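Local coordinates for protein Uly1 (Catenovulum maritimum, PDB 7DRQ) that cleaves ulvan as a polysaccharide lyase of family 24, built on a beta-propeller fold, and binds calcium ions, at residues E5-V10 with Y473-N478; I53-N58 with I448-D453; K57-M62 with R78-T83. All blocks are in the same frame, centred on the assembly; numbering follows the deposited sequence.

All three interactions lie on one side of the chain's centre, where the N- and C-terminal strands meet in one blade of the beta-propeller, their centres about 9 to 12 Å apart. Interaction 1 joins the N-terminal strand 3-15 to the last strand, 469-478, and encloses the other two along the chain. Interaction 2 sets strand 53-56 against strand 444-452, the far edge of that closing sheet. Interaction 3 pairs strands 59-65 and 73-80 in the next sheet, which also holds strand 53-56, and shares Lys57 and Asn58 with interaction 2. Leu474 packs on Ile53, Val60 and Met62. Interaction 1 closes the ring, interaction 2 joins the closing blade to its neighbour, and interaction 3 builds that neighbour.

Interaction 1 (E5-V10 with Y473-N478); sequences EHEIKV and YLQIIN
Tyr473 lays its ring across the side of Lys9: Lys9 CG stands over one face, offset toward the rim, while Lys9 CB meets Tyr473 CE2 at 3.6 Å. In Tyr473 a chi1 of -80° puts CG beside the backbone N; its CD2 lies against Lys9 CA, and Glu7 CG approaches the ring obliquely. The ammonium group of Lys9 continues past the ring to a salt bridge with Asp12. Beyond Tyr473 on this face, Gln475 NE2 donates to Glu7 OE1 (2.9 Å), coming from above the carboxylate plane. The two strands run antiparallel, and the pairing is the Velcro closure of a beta-propeller: the first strand of the chain, 3-15, completes the sheet made by the last three. Opposite Ile476 the N-terminal strand has a classic beta bulge: Glu5 and His6 both face it, and Ile476 O accepts from Glu5 N (2.8 Å) and His6 N (3.3 Å). On the other face, Ile476 CD1 touches His6 CB at 4.0 Å and Ile8 CD1 at 4.1 Å, and Tyr79 of the adjacent blade covers the isoleucines. Glu5, one of the two bulge residues, also reaches Asn478, whose ND2 donates to Glu5 OE2 over 2.8 Å. That bond is nearly straight at 170° and lies in the amide plane, yet it strikes the carboxylate from above; the other oxygen, Glu5 OE1, makes a salt bridge with Lys455.

Interaction 2 (I53-N58 with I448-D453); sequences IKVYKN and IVHIHD
His452 turns a ring face to Val55, whose CB sits 3.8 Å from the centroid of the His452 ring, only 20° off its normal, in a CH-pi contact. Val55 CG1 lies 3.4 Å from His452 CD2, and the carbonyl oxygen of Val55 is also over a face of the ring, toward its rim. His450 repeats the theme two residues earlier. Its CG is anti to the backbone N (chi1 -179°), and Ile53 O and Lys54 CA stand over one face of its imidazole. The Lys54 and His450 side chains cross at about a right angle, with Lys54 CD 3.8 Å from His450 CE1, while Lys54 NZ is held by Val113 O and Asp51. Val55 CG2 meets the same imidazole at CD2. At the other end, Ile53 and Ile448 pass alongside, pointing in opposite senses, with Ile53 CG2 3.8 Å from Ile448 CD1.

No direct hydrogen bond joins the two segments; the polar links run through water. One molecule accepts from Val55 N and pairs with His450 NE2 at 2.6 Å, and a second, in the plane of the His452 ring at its edge, links His452 NE2 to Lys57 O. The strands run nearly parallel, 17° apart, with axes 7.4 Å from each other at closest approach, too wide for sheet pairing. They are edge strands of adjacent propeller blades: strand 53-56 continues its sheet through strand 59-65, and strand 444-452 pairs on its own side with strand 455-462.

Interaction 3 (K57-M62 with R78-T83); sequences KNYVFM and RYNTLT
Arg78 runs alongside Phe61 and Tyr59, overlapping the Phe61 ring with its aliphatic part and setting its guanidinium beside Tyr59. Arg78 CG lies over the Phe61 face, 4.0 Å from the ring centroid, and Arg78 CD touches Phe61 CZ. A bend at chi3 (69°) then sets NE beside Tyr59 CD1, and Tyr59 CE1 comes over one face of the guanidinium, toward its rim, the two planes being 26° apart. Arg78 CD is also 3.4 Å from Tyr59 CD1. Beyond the rings, the guanidinium forms a salt bridge with Asp162 and hydrogen bonds with Ala158 O and Val160 O.

Between these side chains and those on the reverse face runs a beta hairpin, the middle two strands of a four-stranded propeller blade. Val60 and Tyr79 form a hydrogen-bonded pair, joined by two reciprocal backbone bonds. Val60 CG2 meets the Tyr79 ring at its edge, and the selenomethionine Met62 places CE 3.9 Å from Tyr79 CB.

Where strand 73-80 ends and strand 59-65 begins, Asn58 ND2 donates to Asn80 OD1 at 3.0 Å, from above the plane of the acceptor amide. Leu82 N reaches the same oxygen from the opposite face at 2.8 Å, forming an Asx turn, while Thr81 N bonds to Asn58 O (2.9 Å). Asn58 ND2 also rests over a face of the Tyr59 ring. Gripped from both faces, Asn80 OD1 fixes the turn after strand 73-80 to the loop before strand 59-65, and the salt bridge to Asp162 would offset the charge of the buried arginine, whose guanidinium lies with one face against the Tyr59 rim while Phe61 packs on the aliphatic part of the chain.

Interaction 1 (E5-V10 with Y473-N478)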
loop_
_atom_site.group_PDB
_atom_site.type_symbol
_atom_site.label_atom_id
_atom_site.label_comp_id
_atom_site.label_asym_id
_atom_site.label_seq_id
_atom_site.Cartn_x
_atom_site.Cartn_y
_atom_site.Cartn_z
ATOM N N GLU A 5 -2.189 21.554 -12.512
ATOM C CA GLU A 5 -1.379 21.771 -13.709
ATOM C C GLU A 5 -1.777 20.893 -14.887
ATOM O O GLU A 5 -1.716 21.347 -16.032
ATOM C CB GLU A 5 0.100 21.534 -13.408
ATOM C CG GLU A 5 0.673 22.507 -12.396
ATOM C CD GLU A 5 2.178 22.434 -12.312
ATOM O OE1 GLU A 5 2.741 21.348 -12.579
ATOM O OE2 GLU A 5 2.796 23.464 -11.976
ATOM N N HIS A 6 -2.155 19.639 -14.641
ATOM C CA HIS A 6 -2.452 18.702 -15.715
ATOM C C HIS A 6 -3.566 17.760 -15.288
ATOM O O HIS A 6 -3.657 17.383 -14.117
ATOM C CB HIS A 6 -1.210 17.895 -16.112
ATOM C CG HIS A 6 -0.076 18.741 -16.602
ATOM N ND1 HIS A 6 1.006 19.071 -15.815
ATOM C CD2 HIS A 6 0.136 19.339 -17.799
ATOM C CE1 HIS A 6 1.838 19.833 -16.507
ATOM N NE2 HIS A 6 1.330 20.014 -17.713
ATOM N N GLU A 7 -4.405 17.375 -16.248
ATOM C CA GLU A 7 -5.452 16.383 -16.022
ATOM C C GLU A 7 -5.475 15.463 -17.235
ATOM O O GLU A 7 -5.690 15.929 -18.357
ATOM C CB GLU A 7 -6.805 17.057 -15.806
ATOM C CG GLU A 7 -7.921 16.087 -15.531
ATOM C CD GLU A 7 -9.030 16.716 -14.727
ATOM O OE1 GLU A 7 -9.726 15.964 -14.026
ATOM O OE2 GLU A 7 -9.208 17.962 -14.807
ATOM N N ILE A 8 -5.236 14.171 -17.012
ATOM C CA ILE A 8 -4.923 13.214 -18.068
ATOM C C ILE A 8 -5.812 11.993 -17.899
ATOM O O ILE A 8 -5.818 11.372 -16.835
ATOM C CB ILE A 8 -3.439 12.794 -18.020
ATOM C CG1 ILE A 8 -2.530 14.016 -18.111
ATOM C CG2 ILE A 8 -3.116 11.791 -19.119
ATOM C CD1 ILE A 8 -1.671 14.199 -16.879
ATOM N N LYS A 9 -6.525 11.611 -18.949
ATOM C CA LYS A 9 -7.288 10.376 -18.863
ATOM C C LYS A 9 -6.337 9.196 -19.012
ATOM O O LYS A 9 -5.463 9.188 -19.883
ATOM C CB LYS A 9 -8.392 10.323 -19.922
ATOM C CG LYS A 9 -9.178 9.025 -19.896
ATOM C CD LYS A 9 -10.513 9.169 -20.630
ATOM C CE LYS A 9 -10.385 8.869 -22.109
ATOM N NZ LYS A 9 -11.720 8.971 -22.801
ATOM N N VAL A 10 -6.467 8.221 -18.125
ATOM C CA VAL A 10 -5.624 7.041 -18.222
ATOM C C VAL A 10 -6.304 5.951 -19.028
ATOM O O VAL A 10 -5.718 5.407 -19.969
ATOM C CB VAL A 10 -5.244 6.553 -16.815
ATOM C CG1 VAL A 10 -4.382 5.277 -16.906
ATOM C CG2 VAL A 10 -4.505 7.659 -16.075
ATOM N N TYR A 473 -8.300 8.790 -14.092
ATOM C CA TYR A 473 -7.595 9.997 -14.472
ATOM C C TYR A 473 -6.352 10.138 -13.615
ATOM O O TYR A 473 -6.282 9.623 -12.498
ATOM C CB TYR A 473 -8.459 11.245 -14.273
ATOM C CG TYR A 473 -9.445 11.444 -15.389
ATOM C CD1 TYR A 473 -10.676 10.817 -15.365
ATOM C CD2 TYR A 473 -9.126 12.237 -16.481
ATOM C CE1 TYR A 473 -11.582 10.987 -16.401
ATOM C CE2 TYR A 473 -10.020 12.411 -17.517
ATOM C CZ TYR A 473 -11.240 11.783 -17.472
ATOM O OH TYR A 473 -12.136 11.959 -18.510
ATOM N N LEU A 474 -5.390 10.879 -14.148
ATOM C CA LEU A 474 -4.253 11.371 -13.389
ATOM C C LEU A 474 -4.332 12.887 -13.309
ATOM O O LEU A 474 -4.452 13.559 -14.342
ATOM C CB LEU A 474 -2.933 10.969 -14.047
ATOM C CG LEU A 474 -1.689 11.713 -13.536
ATOM C CD1 LEU A 474 -1.419 11.383 -12.063
ATOM C CD2 LEU A 474 -0.451 11.382 -14.398
ATOM N N GLN A 475 -4.248 13.430 -12.096
ATOM C CA GLN A 475 -4.104 14.869 -11.915
ATOM C C GLN A 475 -2.725 15.183 -11.352
ATOM O O GLN A 475 -2.212 14.459 -10.492
ATOM C CB GLN A 475 -5.184 15.442 -10.996
ATOM C CG GLN A 475 -6.575 15.456 -11.630
ATOM C CD GLN A 475 -7.578 16.245 -10.817
ATOM O OE1 GLN A 475 -7.283 16.703 -9.710
ATOM N NE2 GLN A 475 -8.783 16.402 -11.363
ATOM N N ILE A 476 -2.114 16.248 -11.864
ATOM C CA ILE A 476 -0.816 16.713 -11.381
ATOM C C ILE A 476 -1.044 18.101 -10.799
ATOM O O ILE A 476 -1.419 19.039 -11.518
ATOM C CB ILE A 476 0.253 16.714 -12.478
ATOM C CG1 ILE A 476 0.360 15.319 -13.104
ATOM C CG2 ILE A 476 1.614 17.111 -11.905
ATOM C CD1 ILE A 476 1.287 15.261 -14.317
ATOM N N ILE A 477 -0.852 18.218 -9.490
ATOM C CA ILE A 477 -1.196 19.414 -8.738
ATOM C C ILE A 477 0.082 19.927 -8.092
ATOM O O ILE A 477 0.761 19.190 -7.366
ATOM C CB ILE A 477 -2.287 19.134 -7.692
ATOM C CG1 ILE A 477 -3.625 18.786 -8.372
ATOM C CG2 ILE A 477 -2.462 20.329 -6.777
ATOM C CD1 ILE A 477 -4.643 18.109 -7.422
ATOM N N ASN A 478 0.427 21.176 -8.386
ATOM C CA ASN A 478 1.630 21.789 -7.844
ATOM C C ASN A 478 1.368 22.234 -6.412
ATOM O O ASN A 478 0.471 23.046 -6.164
ATOM C CB ASN A 478 2.044 22.978 -8.714
ATOM C CG ASN A 478 3.464 23.410 -8.464
ATOM O OD1 ASN A 478 3.900 23.506 -7.319
ATOM N ND2 ASN A 478 4.205 23.670 -9.537
#

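Interaction 2 (I53-N58 with I448-D453)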
loop_
_atom_site.group_PDB
_atom_site.type_symbol
_atom_site.label_atom_id
_atom_site.label_comp_id
_atom_site.label_asym_id
_atom_site.label_seq_id
_atom_site.Cartn_x
_atom_site.Cartn_y
_atom_site.Cartn_z
ATOM N N ILE A 53 1.219 3.905 -8.280
ATOM C CA ILE A 53 1.689 5.041 -9.064
ATOM C C ILE A 53 3.059 5.482 -8.567
ATOM O O ILE A 53 3.274 5.626 -7.360
ATOM C CB ILE A 53 0.676 6.205 -9.037
ATOM C CG1 ILE A 53 1.295 7.465 -9.638
ATOM C CG2 ILE A 53 0.137 6.464 -7.633
ATOM C CD1 ILE A 53 0.251 8.478 -10.074
ATOM N N LYS A 54 3.990 5.695 -9.500
ATOM C CA LYS A 54 5.315 6.204 -9.174
ATOM C C LYS A 54 5.721 7.227 -10.221
ATOM O O LYS A 54 5.254 7.185 -11.365
ATOM C CB LYS A 54 6.380 5.097 -9.130
ATOM C CG LYS A 54 6.201 4.089 -8.010
ATOM C CD LYS A 54 6.346 4.765 -6.658
ATOM C CE LYS A 54 5.689 3.913 -5.578
ATOM N NZ LYS A 54 6.349 2.549 -5.503
ATOM N N VAL A 55 6.601 8.139 -9.824
ATOM C CA VAL A 55 7.161 9.142 -10.723
ATOM C C VAL A 55 8.673 8.994 -10.732
ATOM O O VAL A 55 9.305 8.950 -9.669
ATOM C CB VAL A 55 6.743 10.569 -10.325
ATOM C CG1 VAL A 55 7.278 11.580 -11.344
ATOM C CG2 VAL A 55 5.228 10.665 -10.276
ATOM N N TYR A 56 9.244 8.900 -11.932
ATOM C CA TYR A 56 10.687 8.803 -12.132
ATOM C C TYR A 56 11.059 9.742 -13.268
ATOM O O TYR A 56 10.610 9.541 -14.402
ATOM C CB TYR A 56 11.118 7.370 -12.466
ATOM C CG TYR A 56 12.538 7.306 -12.983
ATOM C CD1 TYR A 56 13.614 7.516 -12.131
ATOM C CD2 TYR A 56 12.804 7.059 -14.327
ATOM C CE1 TYR A 56 14.918 7.477 -12.604
ATOM C CE2 TYR A 56 14.093 7.014 -14.802
ATOM C CZ TYR A 56 15.149 7.225 -13.938
ATOM O OH TYR A 56 16.436 7.189 -14.416
ATOM N N LYS A 57 11.869 10.760 -12.965
ATOM C CA LYS A 57 12.185 11.811 -13.927
ATOM C C LYS A 57 10.894 12.348 -14.544
ATOM O O LYS A 57 10.008 12.818 -13.817
ATOM C CB LYS A 57 13.150 11.286 -14.997
ATOM C CG LYS A 57 14.501 10.865 -14.426
ATOM C CD LYS A 57 15.494 10.500 -15.516
ATOM C CE LYS A 57 16.916 10.452 -14.966
ATOM N NZ LYS A 57 17.179 11.574 -14.017
ATOM N N ASN A 58 10.755 12.251 -15.865
ATOM C CA ASN A 58 9.585 12.776 -16.562
ATOM C C ASN A 58 8.534 11.711 -16.869
ATOM O O ASN A 58 7.712 11.899 -17.776
ATOM C CB ASN A 58 10.012 13.478 -17.856
ATOM C CG ASN A 58 10.843 12.586 -18.760
ATOM O OD1 ASN A 58 12.005 12.308 -18.473
ATOM N ND2 ASN A 58 10.248 12.132 -19.864
ATOM N N ILE A 448 -5.776 7.609 -5.181
ATOM C CA ILE A 448 -4.550 7.358 -4.432
ATOM C C ILE A 448 -3.545 8.457 -4.740
ATOM O O ILE A 448 -3.463 8.975 -5.860
ATOM C CB ILE A 448 -3.933 5.965 -4.694
ATOM C CG1 ILE A 448 -3.543 5.792 -6.150
ATOM C CG2 ILE A 448 -4.870 4.846 -4.211
ATOM C CD1 ILE A 448 -2.884 4.423 -6.427
ATOM N N VAL A 449 -2.763 8.798 -3.717
ATOM C CA VAL A 449 -1.887 9.964 -3.711
ATOM C C VAL A 449 -0.438 9.509 -3.821
ATOM O O VAL A 449 -0.030 8.555 -3.148
ATOM C CB VAL A 449 -2.101 10.762 -2.412
ATOM C CG1 VAL A 449 -1.002 11.802 -2.228
ATOM C CG2 VAL A 449 -3.489 11.385 -2.394
ATOM N N HIS A 450 0.342 10.206 -4.652
ATOM C CA HIS A 450 1.796 10.080 -4.673
ATOM C C HIS A 450 2.393 11.479 -4.693
ATOM O O HIS A 450 2.099 12.260 -5.599
ATOM C CB HIS A 450 2.265 9.276 -5.889
ATOM C CG HIS A 450 3.751 9.094 -5.956
ATOM N ND1 HIS A 450 4.423 8.206 -5.145
ATOM C CD2 HIS A 450 4.689 9.675 -6.739
ATOM C CE1 HIS A 450 5.715 8.255 -5.415
ATOM N NE2 HIS A 450 5.905 9.133 -6.384
ATOM N N ILE A 451 3.212 11.804 -3.691
ATOM C CA ILE A 451 3.896 13.092 -3.620
ATOM C C ILE A 451 5.296 12.916 -4.189
ATOM O O ILE A 451 6.023 12.000 -3.784
ATOM C CB ILE A 451 3.957 13.611 -2.170
ATOM C CG1 ILE A 451 2.558 13.627 -1.534
ATOM C CG2 ILE A 451 4.620 14.990 -2.126
ATOM C CD1 ILE A 451 1.556 14.467 -2.287
ATOM N N HIS A 452 5.685 13.783 -5.122
ATOM C CA HIS A 452 7.009 13.661 -5.723
ATOM C C HIS A 452 7.476 15.035 -6.179
ATOM O O HIS A 452 6.792 15.687 -6.969
ATOM C CB HIS A 452 6.979 12.674 -6.894
ATOM C CG HIS A 452 8.259 12.601 -7.663
ATOM N ND1 HIS A 452 9.288 11.758 -7.308
ATOM C CD2 HIS A 452 8.676 13.264 -8.767
ATOM C CE1 HIS A 452 10.284 11.900 -8.163
ATOM N NE2 HIS A 452 9.940 12.810 -9.056
ATOM N N ASP A 453 8.629 15.472 -5.670
ATOM C CA ASP A 453 9.264 16.721 -6.096
ATOM C C ASP A 453 8.308 17.906 -5.988
ATOM O O ASP A 453 8.133 18.683 -6.926
ATOM C CB ASP A 453 9.805 16.587 -7.518
ATOM C CG ASP A 453 10.963 17.532 -7.795
ATOM O OD1 ASP A 453 11.395 18.234 -6.854
ATOM O OD2 ASP A 453 11.441 17.568 -8.953
HETATM O O HOH W 1 8.210 8.277 -7.328
HETATM O O HOH W 2 10.845 13.791 -11.468
#

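Interaction 3 (K57-M62 with R78-T83)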
loop_
_atom_site.group_PDB
_atom_site.type_symbol
_atom_site.label_atom_id
_atom_site.label_comp_id
_atom_site.label_asym_id
_atom_site.label_seq_id
_atom_site.Cartn_x
_atom_site.Cartn_y
_atom_site.Cartn_z
ATOM N N LYS A 57 11.869 10.760 -12.965
ATOM C CA LYS A 57 12.185 11.811 -13.927
ATOM C C LYS A 57 10.894 12.348 -14.544
ATOM O O LYS A 57 10.008 12.818 -13.817
ATOM C CB LYS A 57 13.150 11.286 -14.997
ATOM C CG LYS A 57 14.501 10.865 -14.426
ATOM C CD LYS A 57 15.494 10.500 -15.516
ATOM C CE LYS A 57 16.916 10.452 -14.966
ATOM N NZ LYS A 57 17.179 11.574 -14.017
ATOM N N ASN A 58 10.755 12.251 -15.865
ATOM C CA ASN A 58 9.585 12.776 -16.562
ATOM C C ASN A 58 8.534 11.711 -16.869
ATOM O O ASN A 58 7.712 11.899 -17.776
ATOM C CB ASN A 58 10.012 13.478 -17.856
ATOM C CG ASN A 58 10.843 12.586 -18.760
ATOM O OD1 ASN A 58 12.005 12.308 -18.473
ATOM N ND2 ASN A 58 10.248 12.132 -19.864
ATOM N N TYR A 59 8.489 10.632 -16.105
ATOM C CA TYR A 59 7.578 9.532 -16.393
ATOM C C TYR A 59 6.716 9.247 -15.177
ATOM O O TYR A 59 7.231 9.150 -14.058
ATOM C CB TYR A 59 8.347 8.274 -16.789
ATOM C CG TYR A 59 9.273 8.459 -17.960
ATOM C CD1 TYR A 59 8.785 8.505 -19.260
ATOM C CD2 TYR A 59 10.648 8.569 -17.765
ATOM C CE1 TYR A 59 9.658 8.663 -20.346
ATOM C CE2 TYR A 59 11.515 8.727 -18.826
ATOM C CZ TYR A 59 11.021 8.773 -20.109
ATOM O OH TYR A 59 11.901 8.929 -21.158
ATOM N N VAL A 60 5.412 9.105 -15.395
ATOM C CA VAL A 60 4.493 8.651 -14.357
ATOM C C VAL A 60 4.081 7.231 -14.702
ATOM O O VAL A 60 3.455 7.001 -15.746
ATOM C CB VAL A 60 3.257 9.560 -14.248
ATOM C CG1 VAL A 60 2.415 9.140 -13.045
ATOM C CG2 VAL A 60 3.684 11.009 -14.119
ATOM N N PHE A 61 4.413 6.281 -13.830
ATOM C CA PHE A 61 4.061 4.883 -14.024
ATOM C C PHE A 61 2.827 4.555 -13.194
ATOM O O PHE A 61 2.788 4.853 -11.996
ATOM C CB PHE A 61 5.229 3.979 -13.623
ATOM C CG PHE A 61 6.425 4.106 -14.528
ATOM C CD1 PHE A 61 7.373 5.095 -14.310
ATOM C CD2 PHE A 61 6.598 3.239 -15.598
ATOM C CE1 PHE A 61 8.470 5.215 -15.137
ATOM C CE2 PHE A 61 7.701 3.350 -16.427
ATOM C CZ PHE A 61 8.636 4.341 -16.199
HETATM N N MSE A 62 1.812 3.974 -13.837
HETATM C CA MSE A 62 0.561 3.638 -13.160
HETATM C C MSE A 62 0.101 2.236 -13.524
HETATM O O MSE A 62 0.093 1.865 -14.696
HETATM C CB MSE A 62 -0.525 4.653 -13.515
HETATM C CG MSE A 62 -0.202 6.050 -13.042
HETATM SE SE MSE A 62 -1.477 7.323 -13.845
HETATM C CE MSE A 62 -0.601 7.667 -15.544
ATOM N N ARG A 78 2.561 4.262 -18.823
ATOM C CA ARG A 78 3.585 5.263 -18.570
ATOM C C ARG A 78 3.174 6.548 -19.264
ATOM O O ARG A 78 3.012 6.562 -20.486
ATOM C CB ARG A 78 4.956 4.797 -19.068
ATOM C CG ARG A 78 6.080 5.769 -18.710
ATOM C CD ARG A 78 7.401 5.351 -19.355
ATOM N NE ARG A 78 7.354 5.532 -20.807
ATOM C CZ ARG A 78 8.352 5.242 -21.637
ATOM N NH1 ARG A 78 9.509 4.762 -21.164
ATOM N NH2 ARG A 78 8.203 5.433 -22.947
ATOM N N TYR A 79 2.994 7.609 -18.483
ATOM C CA TYR A 79 2.689 8.942 -18.994
ATOM C C TYR A 79 3.962 9.781 -18.998
ATOM O O TYR A 79 4.681 9.837 -17.994
ATOM C CB TYR A 79 1.604 9.608 -18.137
ATOM C CG TYR A 79 1.439 11.081 -18.411
ATOM C CD1 TYR A 79 0.744 11.521 -19.529
ATOM C CD2 TYR A 79 1.988 12.034 -17.564
ATOM C CE1 TYR A 79 0.597 12.872 -19.799
ATOM C CE2 TYR A 79 1.838 13.406 -17.828
ATOM C CZ TYR A 79 1.143 13.808 -18.948
ATOM O OH TYR A 79 1.003 15.164 -19.213
ATOM N N ASN A 80 4.236 10.439 -20.125
ATOM C CA ASN A 80 5.422 11.274 -20.270
ATOM C C ASN A 80 4.995 12.715 -20.017
ATOM O O ASN A 80 4.229 13.284 -20.800
ATOM C CB ASN A 80 6.049 11.102 -21.656
ATOM C CG ASN A 80 7.391 11.814 -21.791
ATOM O OD1 ASN A 80 7.634 12.845 -21.160
ATOM N ND2 ASN A 80 8.263 11.271 -22.632
ATOM N N THR A 81 5.476 13.293 -18.914
ATOM C CA THR A 81 5.088 14.652 -18.552
ATOM C C THR A 81 5.625 15.687 -19.533
ATOM O O THR A 81 5.125 16.817 -19.553
ATOM C CB THR A 81 5.588 14.997 -17.150
ATOM O OG1 THR A 81 7.027 14.977 -17.127
ATOM C CG2 THR A 81 5.048 13.997 -16.119
ATOM N N LEU A 82 6.646 15.337 -20.318
ATOM C CA LEU A 82 7.219 16.282 -21.274
ATOM C C LEU A 82 6.458 16.317 -22.591
ATOM O O LEU A 82 6.384 17.370 -23.234
ATOM C CB LEU A 82 8.679 15.935 -21.549
ATOM C CG LEU A 82 9.618 15.957 -20.347
ATOM C CD1 LEU A 82 10.994 15.442 -20.749
ATOM C CD2 LEU A 82 9.689 17.346 -19.723
ATOM N N THR A 83 5.902 15.188 -23.019
ATOM C CA THR A 83 5.185 15.125 -24.283
ATOM C C THR A 83 3.674 15.084 -24.118
ATOM O O THR A 83 2.957 15.337 -25.091
ATOM C CB THR A 83 5.633 13.897 -25.079
ATOM O OG1 THR A 83 5.264 12.713 -24.354
ATOM C CG2 THR A 83 7.146 13.911 -25.272
HETATM O O HOH W 3 10.975 11.914 -23.094
#